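Long-range contacts in uncharacterized HTH-type transcriptional regulator yydK (Bacillus subtilis subsp. subtilis, PDB 3BWG), which probably binds DNA as a transcription factor of the GntR family, joining a winged helix-turn-helix domain to a UTRA domain, though its regulatory role is uncharacterized: residues D122-R128 / E140-K146; I148-L152 / Y164-L169. Residue numbers count along the deposited sequence, not the author numbering.

Contact 1: residues D122-R128 / E140-K146. With EDO (1,2-ethanediol), chain H.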
loop_
_atom_site.group_PDB
_atom_site.type_symbol
_atom_site.label_atom_id
_atom_site.label_comp_id
_atom_site.label_asym_id
_atom_site.label_seq_id
_atom_site.Cartn_x
_atom_site.Cartn_y
_atom_site.Cartn_z
ATOM N N ASP B 122 28.544 -10.390 -7.613
ATOM C CA ASP B 122 28.512 -10.535 -6.147
ATOM C C ASP B 122 27.309 -9.831 -5.499
ATOM O O ASP B 122 26.916 -8.727 -5.906
ATOM C CB ASP B 122 29.772 -9.936 -5.526
ATOM C CG ASP B 122 31.011 -10.755 -5.789
ATOM O OD1 ASP B 122 30.886 -11.925 -6.201
ATOM O OD2 ASP B 122 32.119 -10.230 -5.553
ATOM N N ILE B 123 26.702 -10.472 -4.515
ATOM C CA ILE B 123 25.711 -9.785 -3.690
ATOM C C ILE B 123 26.197 -9.853 -2.246
ATOM O O ILE B 123 26.981 -10.764 -1.937
ATOM C CB ILE B 123 24.255 -10.342 -3.874
ATOM C CG1 ILE B 123 24.136 -11.864 -3.654
ATOM C CG2 ILE B 123 23.759 -10.035 -5.296
ATOM C CD1 ILE B 123 23.726 -12.317 -2.245
ATOM N N TYR B 124 25.790 -8.886 -1.405
ATOM C CA TYR B 124 25.782 -9.082 0.053
ATOM C C TYR B 124 24.554 -9.859 0.460
ATOM O O TYR B 124 23.444 -9.497 0.065
ATOM C CB TYR B 124 25.725 -7.772 0.814
ATOM C CG TYR B 124 27.066 -7.200 1.026
ATOM C CD1 TYR B 124 27.512 -6.118 0.259
ATOM C CD2 TYR B 124 27.924 -7.774 1.941
ATOM C CE1 TYR B 124 28.776 -5.596 0.447
ATOM C CE2 TYR B 124 29.216 -7.280 2.128
ATOM C CZ TYR B 124 29.630 -6.195 1.396
ATOM O OH TYR B 124 30.901 -5.715 1.595
ATOM N N TYR B 125 24.740 -10.898 1.276
ATOM C CA TYR B 125 23.608 -11.688 1.725
ATOM C C TYR B 125 23.388 -11.462 3.191
ATOM O O TYR B 125 24.320 -11.575 3.972
ATOM C CB TYR B 125 23.878 -13.176 1.474
ATOM C CG TYR B 125 22.903 -14.123 2.136
ATOM C CD1 TYR B 125 21.650 -14.353 1.566
ATOM C CD2 TYR B 125 23.242 -14.822 3.314
ATOM C CE1 TYR B 125 20.758 -15.203 2.149
ATOM C CE2 TYR B 125 22.340 -15.711 3.900
ATOM C CZ TYR B 125 21.092 -15.878 3.306
ATOM O OH TYR B 125 20.144 -16.739 3.810
ATOM N N VAL B 126 22.154 -11.170 3.581
ATOM C CA VAL B 126 21.877 -11.050 5.005
ATOM C C VAL B 126 20.726 -11.914 5.490
ATOM O O VAL B 126 19.717 -12.082 4.796
ATOM C CB VAL B 126 21.895 -9.555 5.554
ATOM C CG1 VAL B 126 22.279 -8.550 4.499
ATOM C CG2 VAL B 126 20.668 -9.181 6.400
ATOM N N LYS B 127 20.939 -12.562 6.626
ATOM C CA LYS B 127 19.931 -13.394 7.226
ATOM C C LYS B 127 19.805 -12.869 8.667
ATOM O O LYS B 127 20.815 -12.804 9.395
ATOM C CB LYS B 127 20.369 -14.857 7.200
ATOM C CG LYS B 127 19.313 -15.798 7.789
ATOM C CD LYS B 127 19.823 -17.218 8.107
ATOM C CE LYS B 127 19.825 -18.076 6.842
ATOM N NZ LYS B 127 20.295 -19.461 7.215
ATOM N N ARG B 128 18.599 -12.447 9.062
ATOM C CA ARG B 128 18.423 -11.875 10.386
ATOM C C ARG B 128 17.013 -12.064 10.941
ATOM O O ARG B 128 16.014 -12.179 10.195
ATOM C CB ARG B 128 18.878 -10.399 10.418
ATOM C CG ARG B 128 17.947 -9.383 9.791
ATOM C CD ARG B 128 18.578 -8.010 9.693
ATOM N NE ARG B 128 17.739 -7.184 8.824
ATOM C CZ ARG B 128 17.721 -5.857 8.787
ATOM N NH1 ARG B 128 18.521 -5.145 9.573
ATOM N NH2 ARG B 128 16.891 -5.253 7.949
ATOM N N GLU B 140 14.138 -12.683 8.118
ATOM C CA GLU B 140 14.402 -12.128 6.815
ATOM C C GLU B 140 15.667 -12.644 6.119
ATOM O O GLU B 140 16.695 -12.875 6.729
ATOM C CB GLU B 140 14.430 -10.596 6.917
ATOM C CG GLU B 140 15.367 -9.863 5.931
ATOM C CD GLU B 140 15.551 -8.381 6.259
ATOM O OE1 GLU B 140 15.881 -7.607 5.365
ATOM O OE2 GLU B 140 15.324 -7.972 7.405
ATOM N N GLU B 141 15.595 -12.763 4.803
ATOM C CA GLU B 141 16.777 -12.945 4.005
ATOM C C GLU B 141 16.721 -11.810 3.022
ATOM O O GLU B 141 15.665 -11.572 2.389
ATOM C CB GLU B 141 16.717 -14.272 3.240
ATOM C CG GLU B 141 17.013 -15.517 4.067
ATOM C CD GLU B 141 16.932 -16.798 3.212
ATOM O OE1 GLU B 141 17.987 -17.319 2.762
ATOM O OE2 GLU B 141 15.796 -17.265 2.976
ATOM N N SER B 142 17.832 -11.079 2.896
ATOM C CA SER B 142 17.923 -10.093 1.839
ATOM C C SER B 142 19.215 -10.152 1.050
ATOM O O SER B 142 20.225 -10.693 1.501
ATOM C CB SER B 142 17.641 -8.693 2.350
ATOM O OG SER B 142 18.220 -8.531 3.607
ATOM N N TYR B 143 19.152 -9.608 -0.159
ATOM C CA TYR B 143 20.249 -9.696 -1.086
ATOM C C TYR B 143 20.474 -8.341 -1.687
ATOM O O TYR B 143 19.589 -7.787 -2.282
ATOM C CB TYR B 143 19.895 -10.666 -2.216
ATOM C CG TYR B 143 19.344 -12.007 -1.782
ATOM C CD1 TYR B 143 20.141 -13.152 -1.820
ATOM C CD2 TYR B 143 18.012 -12.137 -1.395
ATOM C CE1 TYR B 143 19.615 -14.399 -1.470
ATOM C CE2 TYR B 143 17.489 -13.353 -1.027
ATOM C CZ TYR B 143 18.288 -14.482 -1.058
ATOM O OH TYR B 143 17.752 -15.693 -0.694
ATOM N N TYR B 144 21.695 -7.849 -1.595
ATOM C CA TYR B 144 22.039 -6.510 -2.083
ATOM C C TYR B 144 23.081 -6.603 -3.142
ATOM O O TYR B 144 24.097 -7.224 -2.921
ATOM C CB TYR B 144 22.604 -5.675 -0.929
ATOM C CG TYR B 144 21.619 -5.520 0.172
ATOM C CD1 TYR B 144 20.853 -4.346 0.314
ATOM C CD2 TYR B 144 21.432 -6.545 1.075
ATOM C CE1 TYR B 144 19.922 -4.238 1.349
ATOM C CE2 TYR B 144 20.528 -6.453 2.088
ATOM C CZ TYR B 144 19.783 -5.314 2.225
ATOM O OH TYR B 144 18.895 -5.306 3.267
ATOM N N THR B 145 22.849 -5.944 -4.271
ATOM C CA THR B 145 23.846 -5.889 -5.369
ATOM C C THR B 145 25.084 -5.197 -4.869
ATOM O O THR B 145 25.009 -4.058 -4.509
ATOM C CB THR B 145 23.293 -5.162 -6.609
ATOM O OG1 THR B 145 22.054 -5.782 -6.999
ATOM C CG2 THR B 145 24.275 -5.259 -7.786
ATOM N N LYS B 146 26.204 -5.903 -4.818
ATOM C CA LYS B 146 27.442 -5.404 -4.207
ATOM C C LYS B 146 28.095 -4.209 -4.948
ATOM O O LYS B 146 28.702 -3.338 -4.329
ATOM C CB LYS B 146 28.446 -6.562 -4.023
ATOM C CG LYS B 146 29.577 -6.194 -3.105
ATOM C CD LYS B 146 30.355 -7.350 -2.620
ATOM C CE LYS B 146 31.616 -6.884 -1.931
ATOM N NZ LYS B 146 32.623 -6.291 -2.884
HETATM C C1 EDO H . 11.864 -15.367 4.799
HETATM O O1 EDO H . 11.017 -16.427 5.229
HETATM C C2 EDO H . 13.262 -15.926 4.683
HETATM O O2 EDO H . 13.290 -16.744 3.505
#
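A salt bridge joins Arg128 and Glu140, a hydrogen-bonded pair of the hairpin: Arg128 NE lies 2.9 Å from Glu140 OE2, and Arg128 NH2 reaches the same Glu140 OE2 at 3.2 Å, while Arg128 NH1 bonds the carbonyls of Val157 and His159. On the opposite face Tyr125 OH gives a very short hydrogen bond to Glu141 OE1, 2.5 Å; the other oxygen, Glu141 OE2, accepts one from O2 of the 1,2-ethanediol at 2.6 Å, a molecule probably from the crystallisation liquor that also bonds Ser222. The backbones run antiparallel (161°, axes 4.4 Å apart), with paired bonds at Tyr124–Tyr144, Val126–Ser142 and Arg128–Glu140; Val126 N to Ser142 O is 2.9 Å. Beyond the last bridge, Ile123–Thr145, Lys146 N still bonds Asp122 O at 3.1 Å. Packing follows the pleat. Val126 CG1 meets Tyr144 CE2 at 3.6 Å on the face shared with Tyr124 and Ser142, whereas on the reverse Tyr125 CD1 touches Tyr143 CE1 at 3.7 Å, the rings oblique with centroids 5.5 Å apart. Ile123 CD1 reaches the edge of the Tyr143 ring, 3.7 Å from its CD1. The segments form the open-end half of the hairpin 123-132/135-145 in the six-stranded antiparallel sheet of the UTRA domain. Strand 95-105 flanks 122-128, with Glu101 holding Lys127 in a salt bridge; strand 215-224 flanks 140-146, and Ile161 of helix 161-167 covers Arg128 and Tyr144.

Contact 2: residues I148-L152 / Y164-L169; sequences IVTYL and YIREGL
Val149 forms the apolar centre, meeting three side chains of 164-169. Its CG2 lies 4.2 Å from Ile165 CD1, its CG1 4.1 Å from Leu169 CD1, and the same Val149 CG1 sits near the plane of the Tyr164 ring at its edge, 4.5 Å from Tyr164 CE2. Val149 takes chi1 t; Ile165 and Leu169 are both m,t, and Leu169 CD1 also comes within 3.8 Å of Val149 CA and 4.0 Å of Ile148 O. Residues 148-152 are irregular: Val149 (phi/psi -96/92) is extended, Thr150 (-80/-26) turns the chain, and Tyr151 and Leu152 extend again. The nearest CA pairs are Val149–Ile165 at 7.2 Å and Leu152–Tyr164 at 8.9 Å. Residues 164-167 are helical, continuing a helix that begins at 161, and Tyr164 O accepts from both Gly168 N (2.6 Å) and Leu169 N (2.9 Å), so the chain stays coiled far enough to bring Leu169 to the loop. Here, in the UTRA domain, the connection leaving sheet strand 135-145 packs against a short helix a little later in the chain; Phe216 of strand 215-224 touches Ile148 and Ile165, as does Leu171. Outward, Leu152 (m,t) places CD2 3.8 Å from Tyr164 CE2, and Thr150 OG1 lies 3.9 Å from Leu169 CD2. At the polar edge the Tyr164 side chain (chi1 158°, chi2 73°) stretches across to the loop, its CA-to-CB bond toward it, and Tyr164 OH stands 2.7 Å from Tyr151 O, a weak hydrogen bond.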
loop_
_atom_site.group_PDB
_atom_site.type_symbol
_atom_site.label_atom_id
_atom_site.label_comp_id
_atom_site.label_asym_id
_atom_site.label_seq_id
_atom_site.Cartn_x
_atom_site.Cartn_y
_atom_site.Cartn_z
ATOM N N ILE B 148 26.516 -1.913 -6.230
ATOM C CA ILE B 148 25.720 -0.773 -5.739
ATOM C C ILE B 148 25.967 -0.523 -4.223
ATOM O O ILE B 148 26.374 0.549 -3.827
ATOM C CB ILE B 148 24.208 -0.978 -6.008
ATOM C CG1 ILE B 148 23.981 -1.190 -7.524
ATOM C CG2 ILE B 148 23.416 0.257 -5.437
ATOM C CD1 ILE B 148 22.513 -1.416 -7.955
ATOM N N VAL B 149 25.696 -1.524 -3.391
ATOM C CA VAL B 149 25.867 -1.405 -1.923
ATOM C C VAL B 149 27.229 -1.985 -1.623
ATOM O O VAL B 149 27.397 -3.209 -1.491
ATOM C CB VAL B 149 24.776 -2.184 -1.184
ATOM C CG1 VAL B 149 24.945 -2.018 0.302
ATOM C CG2 VAL B 149 23.361 -1.744 -1.684
ATOM N N THR B 150 28.217 -1.117 -1.610
ATOM C CA THR B 150 29.565 -1.590 -1.884
ATOM C C THR B 150 30.217 -2.250 -0.673
ATOM O O THR B 150 31.124 -3.072 -0.840
ATOM C CB THR B 150 30.471 -0.486 -2.449
ATOM O OG1 THR B 150 30.251 0.710 -1.702
ATOM C CG2 THR B 150 30.187 -0.251 -3.955
ATOM N N TYR B 151 29.777 -1.849 0.520
ATOM C CA TYR B 151 30.227 -2.461 1.766
ATOM C C TYR B 151 29.113 -2.481 2.818
ATOM O O TYR B 151 28.332 -1.533 2.938
ATOM C CB TYR B 151 31.469 -1.747 2.307
ATOM C CG TYR B 151 32.078 -2.432 3.526
ATOM C CD1 TYR B 151 32.796 -3.646 3.405
ATOM C CD2 TYR B 151 31.906 -1.892 4.802
ATOM C CE1 TYR B 151 33.348 -4.271 4.545
ATOM C CE2 TYR B 151 32.458 -2.483 5.931
ATOM C CZ TYR B 151 33.157 -3.666 5.810
ATOM O OH TYR B 151 33.681 -4.235 6.951
ATOM N N LEU B 152 29.033 -3.599 3.552
ATOM C CA LEU B 152 28.128 -3.756 4.677
ATOM C C LEU B 152 28.902 -4.376 5.833
ATOM O O LEU B 152 29.854 -5.142 5.632
ATOM C CB LEU B 152 26.908 -4.647 4.307
ATOM C CG LEU B 152 25.838 -4.056 3.363
ATOM C CD1 LEU B 152 24.720 -5.105 2.942
ATOM C CD2 LEU B 152 25.241 -2.801 3.993
ATOM N N TYR B 164 21.925 3.625 6.207
ATOM C CA TYR B 164 23.321 3.689 5.755
ATOM C C TYR B 164 23.388 3.987 4.257
ATOM O O TYR B 164 24.245 4.733 3.783
ATOM C CB TYR B 164 24.057 2.380 6.091
ATOM C CG TYR B 164 25.304 2.079 5.271
ATOM C CD1 TYR B 164 26.516 2.801 5.460
ATOM C CD2 TYR B 164 25.278 1.052 4.295
ATOM C CE1 TYR B 164 27.675 2.514 4.660
ATOM C CE2 TYR B 164 26.402 0.758 3.500
ATOM C CZ TYR B 164 27.599 1.473 3.682
ATOM O OH TYR B 164 28.708 1.106 2.890
ATOM N N ILE B 165 22.466 3.372 3.531
ATOM C CA ILE B 165 22.407 3.474 2.090
ATOM C C ILE B 165 22.212 4.919 1.685
ATOM O O ILE B 165 22.916 5.387 0.798
ATOM C CB ILE B 165 21.320 2.539 1.536
ATOM C CG1 ILE B 165 21.798 1.102 1.778
ATOM C CG2 ILE B 165 21.045 2.835 0.030
ATOM C CD1 ILE B 165 20.918 0.028 1.189
ATOM N N ARG B 166 21.287 5.604 2.361
ATOM C CA ARG B 166 20.936 6.985 2.067
ATOM C C ARG B 166 22.062 7.869 2.579
ATOM O O ARG B 166 22.676 8.612 1.811
ATOM C CB ARG B 166 19.615 7.411 2.748
ATOM C CG ARG B 166 18.309 6.739 2.251
ATOM C CD ARG B 166 17.059 7.239 3.090
ATOM N NE ARG B 166 16.628 6.343 4.198
ATOM C CZ ARG B 166 16.668 6.627 5.520
ATOM N NH1 ARG B 166 17.133 7.800 5.969
ATOM N NH2 ARG B 166 16.238 5.724 6.407
ATOM N N GLU B 167 22.336 7.733 3.879
ATOM C CA GLU B 167 23.192 8.650 4.601
ATOM C C GLU B 167 24.661 8.402 4.307
ATOM O O GLU B 167 25.371 9.338 4.036
ATOM C CB GLU B 167 22.909 8.565 6.101
ATOM C CG GLU B 167 22.800 9.918 6.773
ATOM C CD GLU B 167 21.689 10.821 6.191
ATOM O OE1 GLU B 167 20.507 10.397 6.136
ATOM O OE2 GLU B 167 22.002 11.972 5.807
ATOM N N GLY B 168 25.091 7.142 4.300
ATOM C CA GLY B 168 26.498 6.794 4.207
ATOM C C GLY B 168 26.978 6.602 2.790
ATOM O O GLY B 168 28.059 7.066 2.446
ATOM N N LEU B 169 26.185 5.909 1.963
ATOM C CA LEU B 169 26.554 5.712 0.559
ATOM C C LEU B 169 26.082 6.845 -0.357
ATOM O O LEU B 169 26.550 6.969 -1.510
ATOM C CB LEU B 169 26.024 4.376 0.044
ATOM C CG LEU B 169 26.623 3.081 0.606
ATOM C CD1 LEU B 169 26.027 1.902 -0.131
ATOM C CD2 LEU B 169 28.145 3.096 0.483
#

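Contact 1 closes before contact 2 opens: strand 135-145 ends at the hairpin's open end and the chain runs almost directly from Lys146 into 148-152. The two centres are 13 Å apart, on the same side of the chain's centre, and both belong to the UTRA domain. Tyr124 joins them by packing: its CE1 lies 3.4 Å from Val149 O, its CZ 3.4 Å from Leu152 N, and its OH 3.3 Å from Tyr151 CA. Thus the loop that meets Tyr164 and Leu169 in contact 2 also rests on the hairpin of contact 1. Helix 161-167 spans both as well, with Ile161 touching Arg128 and Tyr144, and Tyr164 and Ile165 meeting the loop.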